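Local coordinates for protein 4-methyl-5(B-hydroxyethyl)-thiazole monophosphate biosynthesis enzyme (Vibrio cholerae O1 biovar El Tor, PDB 3OT1) that is of unknown function but belongs to the DJ-1/PfpI family and may take part in thiazole monophosphate biosynthesis, at residues R11-V16 and Q38-A43; P15-S20 and Q85-S90; V29-R34 and E168-M173; Q62-C67 and S90-A95; D73-P78 and A95-F100. All blocks are in the same frame, centred on the assembly; numbering follows the deposited sequence.

In the fold
Interaction 1 pairs neighbouring strands 11-16 and 38-43, a buried contact, and alone of the five is joined by hydrogen bonds; the other four are held by side-chain packing, with a CH-pi contact in interaction 5 and a carbonyl at a ring edge in interaction 2. Interactions 1 and 2 share strand 11-16, from its paired body to the loop beyond its end. Interaction 3 is helix against helix on the face of Ile12 and Val14, also buried, with a charged pair turned to the neighbouring subunit. Interactions 4 and 5 use helix 91-102 on the face of Leu13 and Pro15: its N-terminal end meets the partly exposed 62-67 segment, whereas its middle packs on the buried strand 74-77.

Interaction 1 of 5, residues R11-V16 and Q38-A43; sequences RILVPV and QVTMAA
The flat groups joining Ile12-Val16 to Gln38-Ala42 are peptide carbonyls, and they are met differently along the pair. Thr40 N approaches Ile12 O almost on the carbonyl axis (2.9 Å, C=O...N angle 176°), and Val14 N reaches Thr40 O in nearly the same way at 2.8 Å. Further along, Ala42 N stands above the plane of the Val14 carbonyl, 41° out of it, and the Val14 O to Ala42 N distance grows to 3.1 Å. Ile12 N to Gln38 O and Val16 N to Ala42 O, both tilted from the carbonyl plane, complete five bonds. The strand axes lie 28° from parallel.

Side chains alternate between the two faces of the sheet. On one, Val14 CG2 meets Val39 CG1 at 3.7 Å, the two valines crossing obliquely; Leu32 of helix 22-34 lies over Ile12 and Val39. On the other face, Leu13 CD1 touches Ala42 CB at 3.7 Å and Thr40 O at 3.6 Å. Arg11, at the start of the strand, turns its guanidinium away to a salt bridge with Asp73. Strand 11-16, helix 22-34 and strand 38-43 follow one another as a beta-alpha-beta crossover, the opening unit of the DJ-1-type alpha/beta fold.

Interaction 2 of 5, residues P15-S20 and Q85-S90; sequences PVAHGS and QAFADS
Pro15 and Ala17, where strand 11-16 runs out into a type II beta turn, meet Ala86 and Phe87 in the last turn of helix 81-88. This is a loop at the C-terminal end of a strand of the parallel part of the sheet, the end at which alpha/beta folds of this kind usually carry their sites, packed against a helix terminus. The Phe87 ring carries most of the contact. Its CZ points to Pro15 O at 3.4 Å with the oxygen near the ring plane, an edge approach, and Val16 C lies at the same rim by CE1. Pro15 CB is 3.9 Å from CZ, and Ala17 CB comes obliquely to CE1, also at 3.9 Å. Beside the ring, two methyls meet: Ala17 CB and Ala86 CB, 3.6 Å apart. Phe87 also packs on Leu77, Val44, Thr113 and Val117.

The loop is shaped from within. Ser20 N bonds to Ala17 O at 2.9 Å and closes the turn, while Ser20 OG accepts from Ala17 N at 2.9 Å, with 154° at the hydrogen. Gly19 has phi 94°, where a CB would press on the preceding carbonyl oxygen.

No hydrogen bond crosses the contact. Pro15 O is buried and has no hydrogen-bond partner in the model, so the weakly positive C-H rim of Phe87 probably gives it partial electrostatic compensation; the remainder of the contact is mostly dispersion between carbon atoms.

Interaction 3 of 5, residues V29-R34 and E168-M173; sequences VDTLVR and EFALAM
Thr31 and Ala170 make the close apolar contact between helices 22-34 and 166-178: Thr31 CB lies 3.7 Å from Ala170 CB, and the CA atoms of the pair are 6.3 Å apart. Thr31 CG2, anti to the backbone N, continues past the alanine to touch Leu171 CD2 at 3.8 Å, the two side chains crossing at about a right angle. On the side nearer the sheet, Leu32 CD1 and the methyl CE of selenomethionine Met173 meet more loosely at 4.2 Å.

No hydrogen bond crosses the contact. Thr31 OG1 is hydrogen-bonded to Ile27 O in its own helix, while CB and CG2 make the nearest contacts. Arg34 NE bonds Asp30 OD1 at 2.8 Å in a salt bridge, on the syn side, somewhat out of the carboxylate plane, and in the guanidinium plane; Arg34 NH2 has a further salt bridge to an acidic side chain of the neighbouring subunit.

The helix axes approach to 9.2 Å at 33°, a spacing that a small residue such as Ala170 permits. Leu32 also packs on strand 38-43 and Met173 on strands 106-110 and 157-160. Two roughly parallel helices side by side on one face of a sheet form one outer layer of the alpha-beta-alpha sandwich of DJ-1 relatives.

Interaction 4 of 5, residues Q62-C67 and S90-A95; sequences QTLEAC and STALLA
Leu64 CD2 touches Leu93 CB at 3.7 Å, and the CA of Leu93 lies just as near. This methyl makes most of the contact: Leu93 CD2 is 3.9 Å from it, Ser90 OG 4.0 Å and Ala92 CB a looser 4.4 Å, so it sits against the first turn of helix 91-102. In Leu64, chi1 of -159° puts CG anti to the backbone N, on a CA-CB bond that points to the helix. Leu64 also packs on Pro15, Ala42 and Val44.

The next layer fixes both partners. On the helix side, Ser90 is the N-cap: its OG, anti to its own backbone N, accepts from Leu93 N at 3.0 Å with 157° at the hydrogen. The residue whose backbone N is capped is thus the one whose CB receives Leu64. On the other side, Leu64 opens a short 3-10 turn, in which Cys67 N reaches back to Leu64 O. Gln62 spans this turn: its NE2 donates to Cys67 SG at 3.4 Å, with the sulphur close to the plane of the amide.

Further out, backbone bonds of Gln62 and Leu64 to Ala43 tie the turn to strand 38-43, while Leu93 rests on Pro15 of strand 11-16. The contact is mainly apolar and only partly buried. It joins the short, weakly bonded strand at about 62-63, outermost of the sheet within this chain, and the 3-10 turn after it to the capped N-terminus of a helix in the outer layer of the DJ-1-type alpha/beta sandwich.

Interaction 5 of 5, residues D73-P78 and A95-F100; sequences DALALP and ALIDAF
Leu75, facing the helix from strand 74-77, begins its contact at CB, which sits over the centre of the Phe100 ring, 3.6 Å from the centroid and 5° off the ring normal. This is a CH-pi contact on one face of the phenyl group. CG is anti to the backbone N (chi1 179°), and the two methyls then divide the work. CD1 goes to the ring carbon CE2 of Phe100 at 4.1 Å. CD2 touches Phe100 CD2 at 4.0 Å and also Ile97 CG1 at 4.1 Å, so it bridges two residues about one helical turn apart. Leu75 crosses both partners at about a right angle.

Around this leucine the contact widens in both directions along the strand. Phe100 CE1 reaches the backbone toward the strand's start, 3.4 Å from Ala74 C and oblique to it. Toward the other end, Leu77 CD1 and Ile97 CD1 meet at 4.2 Å. The strand and helix axes are 9.3 Å apart and run in roughly opposite directions, at 143°, as expected where a helix returns across a parallel sheet.

Backbone bonds of Leu75 to Leu106 and Ala108 fix the strand in the sheet, and Asp73 pairs its carboxylate with Arg11, away from the ring. Since no hydrogen bond spans the two segments, their hold is dispersion plus the weak attraction of C-H groups to the ring's electrons. The side chains that meet here are buried, which suits an apolar seam between sheet and helix.

Interaction 1 of 5, residues R11-V16 and Q38-A43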
# COMPACT_ATOMS: atom_id res chain seq x y z
N ARG A 11 -16.37 9.13 9.09
CA ARG A 11 -15.70 8.24 10.03
C ARG A 11 -15.70 6.83 9.46
O ARG A 11 -16.76 6.30 9.08
CB ARG A 11 -16.46 8.26 11.35
CG ARG A 11 -16.64 9.66 11.97
CD ARG A 11 -17.86 9.72 12.86
NE ARG A 11 -19.10 9.41 12.12
CZ ARG A 11 -20.27 9.18 12.70
NH1 ARG A 11 -20.37 9.23 14.02
NH2 ARG A 11 -21.35 8.89 11.97
N ILE A 12 -14.53 6.20 9.37
CA ILE A 12 -14.40 4.87 8.77
C ILE A 12 -13.78 3.91 9.78
O ILE A 12 -12.77 4.21 10.41
CB ILE A 12 -13.45 4.91 7.54
CG1 ILE A 12 -13.72 6.12 6.63
CG2 ILE A 12 -13.54 3.57 6.79
CD1 ILE A 12 -15.08 6.09 5.97
N LEU A 13 -14.38 2.72 9.87
CA LEU A 13 -13.85 1.65 10.70
C LEU A 13 -13.13 0.64 9.80
O LEU A 13 -13.73 0.15 8.84
CB LEU A 13 -14.96 0.95 11.47
CG LEU A 13 -14.54 -0.22 12.35
CD1 LEU A 13 -13.51 0.18 13.38
CD2 LEU A 13 -15.78 -0.82 13.04
N VAL A 14 -11.85 0.36 10.11
CA VAL A 14 -11.04 -0.60 9.36
C VAL A 14 -10.57 -1.69 10.33
O VAL A 14 -9.57 -1.52 11.05
CB VAL A 14 -9.83 0.07 8.69
CG1 VAL A 14 -9.03 -0.95 7.88
CG2 VAL A 14 -10.28 1.20 7.79
N PRO A 15 -11.27 -2.82 10.37
CA PRO A 15 -10.81 -3.94 11.18
C PRO A 15 -9.53 -4.54 10.60
O PRO A 15 -9.35 -4.56 9.39
CB PRO A 15 -11.95 -4.94 11.07
CG PRO A 15 -13.12 -4.09 10.72
CD PRO A 15 -12.58 -3.10 9.77
N VAL A 16 -8.67 -5.01 11.50
CA VAL A 16 -7.46 -5.72 11.13
C VAL A 16 -7.31 -6.95 11.99
O VAL A 16 -7.76 -6.98 13.14
CB VAL A 16 -6.21 -4.81 11.28
CG1 VAL A 16 -6.29 -3.67 10.28
CG2 VAL A 16 -6.03 -4.29 12.70
N GLN A 38 -11.78 10.46 9.21
CA GLN A 38 -11.26 9.96 10.47
C GLN A 38 -11.34 8.45 10.44
O GLN A 38 -12.43 7.89 10.43
CB GLN A 38 -12.08 10.52 11.64
CG GLN A 38 -11.92 12.04 11.85
CD GLN A 38 -10.53 12.44 12.34
OE1 GLN A 38 -9.83 13.25 11.71
NE2 GLN A 38 -10.11 11.87 13.47
N VAL A 39 -10.18 7.81 10.44
CA VAL A 39 -10.09 6.36 10.23
C VAL A 39 -9.62 5.69 11.48
O VAL A 39 -8.58 6.03 12.04
CB VAL A 39 -9.13 6.03 9.07
CG1 VAL A 39 -9.09 4.53 8.83
CG2 VAL A 39 -9.52 6.81 7.78
N THR A 40 -10.38 4.71 11.95
CA THR A 40 -10.07 3.92 13.11
C THR A 40 -9.71 2.50 12.68
O THR A 40 -10.54 1.79 12.11
CB THR A 40 -11.28 3.83 14.03
OG1 THR A 40 -11.63 5.15 14.44
CG2 THR A 40 -11.01 2.97 15.25
N MSE A 41 -8.51 2.06 13.05
CA MSE A 41 -8.08 0.69 12.82
C MSE A 41 -8.40 -0.01 14.14
O MSE A 41 -8.05 0.49 15.21
CB MSE A 41 -6.58 0.63 12.55
CG MSE A 41 -6.16 1.42 11.31
SE MSE A 41 -4.25 1.36 11.00
CE MSE A 41 -4.15 -0.52 10.70
N ALA A 42 -9.08 -1.14 14.05
CA ALA A 42 -9.53 -1.88 15.22
C ALA A 42 -9.17 -3.34 15.08
O ALA A 42 -9.43 -3.94 14.05
CB ALA A 42 -11.05 -1.71 15.41
N ALA A 43 -8.53 -3.90 16.09
CA ALA A 43 -8.00 -5.26 16.01
C ALA A 43 -9.00 -6.33 16.43
O ALA A 43 -9.59 -6.23 17.51
CB ALA A 43 -6.76 -5.38 16.88

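Interaction 2 of 5, residues P15-S20 and Q85-S90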
# COMPACT_ATOMS: atom_id res chain seq x y z
N PRO A 15 -11.27 -2.82 10.37
CA PRO A 15 -10.81 -3.94 11.18
C PRO A 15 -9.53 -4.54 10.60
O PRO A 15 -9.35 -4.56 9.39
CB PRO A 15 -11.95 -4.94 11.07
CG PRO A 15 -13.12 -4.09 10.72
CD PRO A 15 -12.58 -3.10 9.77
N VAL A 16 -8.67 -5.01 11.50
CA VAL A 16 -7.46 -5.72 11.13
C VAL A 16 -7.31 -6.95 11.99
O VAL A 16 -7.76 -6.98 13.14
CB VAL A 16 -6.21 -4.81 11.28
CG1 VAL A 16 -6.29 -3.67 10.28
CG2 VAL A 16 -6.03 -4.29 12.70
N ALA A 17 -6.68 -7.97 11.44
CA ALA A 17 -6.45 -9.23 12.15
C ALA A 17 -5.08 -9.76 11.81
O ALA A 17 -4.44 -9.36 10.84
CB ALA A 17 -7.52 -10.28 11.74
N HIS A 18 -4.62 -10.71 12.61
CA HIS A 18 -3.46 -11.51 12.26
C HIS A 18 -3.70 -12.08 10.88
O HIS A 18 -4.70 -12.74 10.64
CB HIS A 18 -3.29 -12.60 13.29
CG HIS A 18 -2.07 -13.44 13.10
ND1 HIS A 18 -1.94 -14.67 13.71
CD2 HIS A 18 -0.95 -13.25 12.37
CE1 HIS A 18 -0.78 -15.20 13.37
NE2 HIS A 18 -0.16 -14.37 12.55
N GLY A 19 -2.80 -11.81 9.95
CA GLY A 19 -2.94 -12.30 8.61
C GLY A 19 -3.62 -11.37 7.63
O GLY A 19 -3.74 -11.72 6.45
N SER A 20 -4.08 -10.21 8.08
CA SER A 20 -4.60 -9.22 7.16
C SER A 20 -3.52 -8.79 6.17
O SER A 20 -2.33 -8.72 6.51
CB SER A 20 -5.14 -7.99 7.88
OG SER A 20 -6.32 -8.29 8.63
N GLN A 85 -10.06 -15.13 7.08
CA GLN A 85 -10.52 -16.27 7.89
C GLN A 85 -10.75 -15.82 9.34
O GLN A 85 -11.70 -16.21 9.99
CB GLN A 85 -9.53 -17.43 7.85
CG GLN A 85 -9.38 -18.13 6.51
CD GLN A 85 -10.56 -19.00 6.12
OE1 GLN A 85 -11.65 -18.85 6.66
NE2 GLN A 85 -10.36 -19.90 5.17
N ALA A 86 -9.85 -14.98 9.85
CA ALA A 86 -10.01 -14.44 11.20
C ALA A 86 -11.29 -13.61 11.30
O ALA A 86 -12.00 -13.69 12.31
CB ALA A 86 -8.80 -13.60 11.61
N PHE A 87 -11.60 -12.83 10.27
CA PHE A 87 -12.85 -12.09 10.23
C PHE A 87 -14.05 -13.03 10.26
O PHE A 87 -15.03 -12.80 10.98
CB PHE A 87 -12.92 -11.22 8.97
CG PHE A 87 -12.00 -9.99 8.95
CD1 PHE A 87 -11.27 -9.55 10.03
CD2 PHE A 87 -11.91 -9.26 7.77
CE1 PHE A 87 -10.47 -8.41 9.93
CE2 PHE A 87 -11.13 -8.14 7.68
CZ PHE A 87 -10.40 -7.72 8.76
N ALA A 88 -13.98 -14.08 9.46
CA ALA A 88 -15.09 -15.06 9.37
C ALA A 88 -15.34 -15.77 10.70
O ALA A 88 -16.49 -16.16 10.98
CB ALA A 88 -14.84 -16.07 8.25
N ASP A 89 -14.28 -15.92 11.48
CA ASP A 89 -14.31 -16.59 12.77
C ASP A 89 -14.61 -15.66 13.94
O ASP A 89 -14.66 -16.10 15.09
CB ASP A 89 -12.96 -17.28 13.03
CG ASP A 89 -12.65 -18.44 12.06
OD1 ASP A 89 -13.57 -19.02 11.44
OD2 ASP A 89 -11.46 -18.79 11.94
N SER A 90 -14.83 -14.38 13.67
CA SER A 90 -15.04 -13.39 14.69
C SER A 90 -16.51 -13.04 14.81
O SER A 90 -17.08 -12.44 13.93
CB SER A 90 -14.26 -12.11 14.37
OG SER A 90 -14.65 -11.04 15.21

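Interaction 3 of 5, residues V29-R34 and E168-M173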
# COMPACT_ATOMS: atom_id res chain seq x y z
N VAL A 29 -6.31 2.88 4.61
CA VAL A 29 -6.26 3.87 5.68
C VAL A 29 -5.66 5.19 5.17
O VAL A 29 -6.22 6.25 5.38
CB VAL A 29 -5.45 3.33 6.88
CG1 VAL A 29 -5.21 4.44 7.89
CG2 VAL A 29 -6.18 2.14 7.53
N ASP A 30 -4.51 5.10 4.52
CA ASP A 30 -3.78 6.28 4.06
C ASP A 30 -4.65 7.08 3.09
O ASP A 30 -4.82 8.29 3.24
CB ASP A 30 -2.45 5.80 3.44
CG ASP A 30 -1.53 6.88 2.97
OD1 ASP A 30 -1.95 7.94 2.49
OD2 ASP A 30 -0.31 6.59 3.07
N THR A 31 -5.22 6.42 2.10
CA THR A 31 -6.01 7.11 1.10
C THR A 31 -7.21 7.81 1.72
O THR A 31 -7.52 8.96 1.38
CB THR A 31 -6.44 6.15 -0.03
OG1 THR A 31 -5.26 5.57 -0.61
CG2 THR A 31 -7.20 6.86 -1.13
N LEU A 32 -7.88 7.15 2.65
CA LEU A 32 -9.01 7.79 3.30
C LEU A 32 -8.59 8.95 4.19
O LEU A 32 -9.30 9.96 4.24
CB LEU A 32 -9.81 6.75 4.09
CG LEU A 32 -10.52 5.69 3.27
CD1 LEU A 32 -11.01 4.54 4.14
CD2 LEU A 32 -11.65 6.32 2.49
N VAL A 33 -7.44 8.85 4.86
CA VAL A 33 -6.94 9.96 5.64
C VAL A 33 -6.61 11.17 4.73
O VAL A 33 -6.85 12.32 5.09
CB VAL A 33 -5.74 9.51 6.51
CG1 VAL A 33 -5.05 10.71 7.11
CG2 VAL A 33 -6.23 8.55 7.60
N ARG A 34 -6.08 10.91 3.55
CA ARG A 34 -5.82 11.95 2.59
C ARG A 34 -7.07 12.72 2.19
O ARG A 34 -7.00 13.88 1.79
CB ARG A 34 -5.14 11.40 1.32
CG ARG A 34 -3.68 10.98 1.54
CD ARG A 34 -3.17 10.19 0.36
NE ARG A 34 -1.74 9.90 0.45
CZ ARG A 34 -0.78 10.40 -0.31
NH1 ARG A 34 -1.04 11.24 -1.30
NH2 ARG A 34 0.46 9.99 -0.07
N GLU A 168 -7.59 1.97 -6.33
CA GLU A 168 -8.84 2.19 -7.06
C GLU A 168 -10.04 2.02 -6.14
O GLU A 168 -10.98 2.81 -6.19
CB GLU A 168 -8.94 1.19 -8.22
CG GLU A 168 -7.94 1.43 -9.32
CD GLU A 168 -7.68 0.17 -10.11
OE1 GLU A 168 -8.52 -0.19 -10.94
OE2 GLU A 168 -6.64 -0.48 -9.89
N PHE A 169 -10.01 1.01 -5.30
CA PHE A 169 -11.08 0.71 -4.34
C PHE A 169 -11.23 1.83 -3.32
O PHE A 169 -12.35 2.28 -3.05
CB PHE A 169 -10.70 -0.63 -3.69
CG PHE A 169 -11.46 -1.02 -2.44
CD1 PHE A 169 -12.76 -1.49 -2.50
CD2 PHE A 169 -10.82 -1.06 -1.22
CE1 PHE A 169 -13.38 -1.97 -1.39
CE2 PHE A 169 -11.46 -1.51 -0.09
CZ PHE A 169 -12.74 -1.96 -0.18
N ALA A 170 -10.13 2.24 -2.68
CA ALA A 170 -10.19 3.30 -1.68
C ALA A 170 -10.69 4.62 -2.29
O ALA A 170 -11.48 5.33 -1.66
CB ALA A 170 -8.85 3.46 -1.00
N LEU A 171 -10.24 4.94 -3.49
CA LEU A 171 -10.69 6.15 -4.17
C LEU A 171 -12.18 6.06 -4.52
O LEU A 171 -12.89 7.06 -4.40
CB LEU A 171 -9.84 6.42 -5.40
CG LEU A 171 -8.40 6.84 -5.07
CD1 LEU A 171 -7.50 6.68 -6.30
CD2 LEU A 171 -8.32 8.24 -4.47
N ALA A 172 -12.66 4.88 -4.91
CA ALA A 172 -14.09 4.69 -5.16
C ALA A 172 -14.89 4.89 -3.88
O ALA A 172 -15.98 5.47 -3.90
CB ALA A 172 -14.34 3.30 -5.71
N MSE A 173 -14.36 4.43 -2.75
CA MSE A 173 -15.01 4.68 -1.46
C MSE A 173 -15.17 6.17 -1.21
O MSE A 173 -16.23 6.62 -0.81
CB MSE A 173 -14.21 4.10 -0.30
CG MSE A 173 -14.22 2.61 -0.11
SE MSE A 173 -13.32 2.06 1.49
CE MSE A 173 -14.39 2.88 2.39

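Interaction 4 of 5, residues Q62-C67 and S90-A95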
# COMPACT_ATOMS: atom_id res chain seq x y z
N GLN A 62 -7.85 0.46 18.91
CA GLN A 62 -8.81 -0.13 19.82
C GLN A 62 -9.15 -1.53 19.34
O GLN A 62 -8.78 -1.97 18.23
CB GLN A 62 -10.06 0.74 19.92
CG GLN A 62 -10.87 0.86 18.66
CD GLN A 62 -11.80 2.07 18.70
OE1 GLN A 62 -11.37 3.20 18.96
NE2 GLN A 62 -13.08 1.84 18.43
N THR A 63 -9.86 -2.21 20.20
CA THR A 63 -10.26 -3.57 19.94
C THR A 63 -11.59 -3.59 19.18
O THR A 63 -12.44 -2.70 19.33
CB THR A 63 -10.37 -4.34 21.26
OG1 THR A 63 -10.54 -5.73 21.00
CG2 THR A 63 -11.53 -3.82 22.09
N LEU A 64 -11.78 -4.61 18.37
CA LEU A 64 -13.02 -4.72 17.62
C LEU A 64 -14.27 -4.80 18.53
O LEU A 64 -15.31 -4.28 18.16
CB LEU A 64 -12.96 -5.89 16.64
CG LEU A 64 -13.95 -5.80 15.49
CD1 LEU A 64 -13.68 -4.59 14.58
CD2 LEU A 64 -13.96 -7.10 14.72
N GLU A 65 -14.15 -5.41 19.70
CA GLU A 65 -15.27 -5.49 20.66
C GLU A 65 -15.72 -4.12 21.20
O GLU A 65 -16.86 -3.98 21.66
CB GLU A 65 -14.93 -6.43 21.83
CG GLU A 65 -15.30 -7.90 21.64
CD GLU A 65 -15.10 -8.74 22.91
OE1 GLU A 65 -15.04 -8.16 24.01
OE2 GLU A 65 -15.02 -9.98 22.80
N ALA A 66 -14.84 -3.12 21.18
CA ALA A 66 -15.20 -1.75 21.59
C ALA A 66 -15.86 -0.90 20.49
O ALA A 66 -16.12 0.30 20.70
CB ALA A 66 -13.96 -1.03 22.10
N CYS A 67 -16.13 -1.50 19.33
CA CYS A 67 -16.65 -0.74 18.22
C CYS A 67 -18.14 -0.87 18.11
O CYS A 67 -18.68 -1.96 18.25
CB CYS A 67 -16.04 -1.24 16.93
SG CYS A 67 -14.26 -0.96 16.85
N SER A 90 -14.83 -14.38 13.67
CA SER A 90 -15.04 -13.39 14.69
C SER A 90 -16.51 -13.04 14.81
O SER A 90 -17.08 -12.44 13.93
CB SER A 90 -14.26 -12.11 14.37
OG SER A 90 -14.65 -11.04 15.21
N THR A 91 -17.10 -13.42 15.94
CA THR A 91 -18.48 -13.07 16.26
C THR A 91 -18.71 -11.57 16.11
O THR A 91 -19.70 -11.13 15.50
CB THR A 91 -18.84 -13.57 17.68
OG1 THR A 91 -18.56 -14.97 17.76
CG2 THR A 91 -20.30 -13.26 18.00
N ALA A 92 -17.81 -10.79 16.68
CA ALA A 92 -17.96 -9.34 16.67
C ALA A 92 -17.88 -8.79 15.26
O ALA A 92 -18.60 -7.86 14.93
CB ALA A 92 -16.91 -8.69 17.55
N LEU A 93 -16.98 -9.31 14.43
CA LEU A 93 -16.84 -8.79 13.07
C LEU A 93 -18.12 -9.06 12.29
O LEU A 93 -18.63 -8.19 11.58
CB LEU A 93 -15.61 -9.42 12.39
CG LEU A 93 -15.12 -8.91 11.02
CD1 LEU A 93 -16.04 -9.37 9.91
CD2 LEU A 93 -14.95 -7.38 10.99
N LEU A 94 -18.60 -10.29 12.36
CA LEU A 94 -19.82 -10.64 11.64
C LEU A 94 -21.01 -9.79 12.09
O LEU A 94 -21.81 -9.36 11.27
CB LEU A 94 -20.12 -12.13 11.79
CG LEU A 94 -19.06 -13.07 11.20
CD1 LEU A 94 -19.45 -14.54 11.50
CD2 LEU A 94 -18.84 -12.89 9.72
N ALA A 95 -21.11 -9.55 13.39
CA ALA A 95 -22.15 -8.68 13.92
C ALA A 95 -22.02 -7.24 13.40
O ALA A 95 -23.03 -6.59 13.17
CB ALA A 95 -22.13 -8.71 15.47

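Interaction 5 of 5, residues D73-P78 and A95-F100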
# COMPACT_ATOMS: atom_id res chain seq x y z
N ASP A 73 -19.45 5.97 9.68
CA ASP A 73 -20.22 6.10 8.46
C ASP A 73 -20.02 4.94 7.50
O ASP A 73 -20.85 4.75 6.63
CB ASP A 73 -19.85 7.41 7.79
CG ASP A 73 -20.15 8.59 8.70
OD1 ASP A 73 -21.32 8.76 9.09
OD2 ASP A 73 -19.21 9.29 9.08
N ALA A 74 -18.92 4.20 7.64
CA ALA A 74 -18.64 3.10 6.72
C ALA A 74 -17.66 2.14 7.35
O ALA A 74 -16.90 2.49 8.25
CB ALA A 74 -18.12 3.62 5.39
N LEU A 75 -17.71 0.91 6.83
CA LEU A 75 -16.88 -0.20 7.27
C LEU A 75 -16.05 -0.65 6.07
O LEU A 75 -16.61 -0.90 5.02
CB LEU A 75 -17.80 -1.34 7.75
CG LEU A 75 -17.11 -2.62 8.23
CD1 LEU A 75 -16.26 -2.40 9.49
CD2 LEU A 75 -18.14 -3.72 8.44
N ALA A 76 -14.73 -0.75 6.24
CA ALA A 76 -13.84 -1.18 5.17
C ALA A 76 -13.01 -2.37 5.64
O ALA A 76 -12.28 -2.27 6.64
CB ALA A 76 -12.93 -0.07 4.73
N LEU A 77 -13.16 -3.49 4.94
CA LEU A 77 -12.56 -4.75 5.34
C LEU A 77 -11.42 -5.11 4.39
O LEU A 77 -11.64 -5.41 3.22
CB LEU A 77 -13.61 -5.87 5.30
CG LEU A 77 -14.86 -5.66 6.15
CD1 LEU A 77 -15.78 -6.87 5.98
CD2 LEU A 77 -14.52 -5.48 7.61
N PRO A 78 -10.17 -5.11 4.91
CA PRO A 78 -9.05 -5.61 4.13
C PRO A 78 -9.18 -7.11 3.84
O PRO A 78 -9.96 -7.80 4.51
CB PRO A 78 -7.84 -5.33 5.04
CG PRO A 78 -8.32 -4.23 5.99
CD PRO A 78 -9.76 -4.56 6.22
N ALA A 95 -21.11 -9.55 13.39
CA ALA A 95 -22.15 -8.68 13.92
C ALA A 95 -22.02 -7.24 13.40
O ALA A 95 -23.03 -6.59 13.17
CB ALA A 95 -22.13 -8.71 15.47
N LEU A 96 -20.79 -6.73 13.26
CA LEU A 96 -20.61 -5.39 12.74
C LEU A 96 -21.06 -5.31 11.29
O LEU A 96 -21.60 -4.31 10.88
CB LEU A 96 -19.15 -4.94 12.85
CG LEU A 96 -18.77 -4.48 14.23
CD1 LEU A 96 -17.27 -4.42 14.36
CD2 LEU A 96 -19.37 -3.11 14.59
N ILE A 97 -20.81 -6.35 10.50
CA ILE A 97 -21.31 -6.34 9.13
C ILE A 97 -22.84 -6.17 9.14
O ILE A 97 -23.39 -5.35 8.40
CB ILE A 97 -20.91 -7.60 8.35
CG1 ILE A 97 -19.38 -7.65 8.15
CG2 ILE A 97 -21.66 -7.67 7.02
CD1 ILE A 97 -18.90 -9.01 7.69
N ASP A 98 -23.52 -6.94 9.99
CA ASP A 98 -24.97 -6.83 10.12
C ASP A 98 -25.38 -5.42 10.56
O ASP A 98 -26.30 -4.83 10.02
CB ASP A 98 -25.49 -7.82 11.15
CG ASP A 98 -25.25 -9.29 10.81
OD1 ASP A 98 -25.00 -9.61 9.65
OD2 ASP A 98 -25.31 -10.11 11.76
N ALA A 99 -24.67 -4.89 11.54
CA ALA A 99 -25.04 -3.58 12.11
C ALA A 99 -24.89 -2.47 11.08
O ALA A 99 -25.78 -1.64 10.94
CB ALA A 99 -24.24 -3.28 13.37
N PHE A 100 -23.76 -2.41 10.37
CA PHE A 100 -23.54 -1.39 9.37
C PHE A 100 -24.56 -1.50 8.25
O PHE A 100 -25.15 -0.52 7.82
CB PHE A 100 -22.12 -1.47 8.77
CG PHE A 100 -21.08 -0.73 9.57
CD1 PHE A 100 -20.70 0.57 9.23
CD2 PHE A 100 -20.44 -1.32 10.62
CE1 PHE A 100 -19.75 1.26 9.93
CE2 PHE A 100 -19.44 -0.66 11.33
CZ PHE A 100 -19.10 0.64 10.98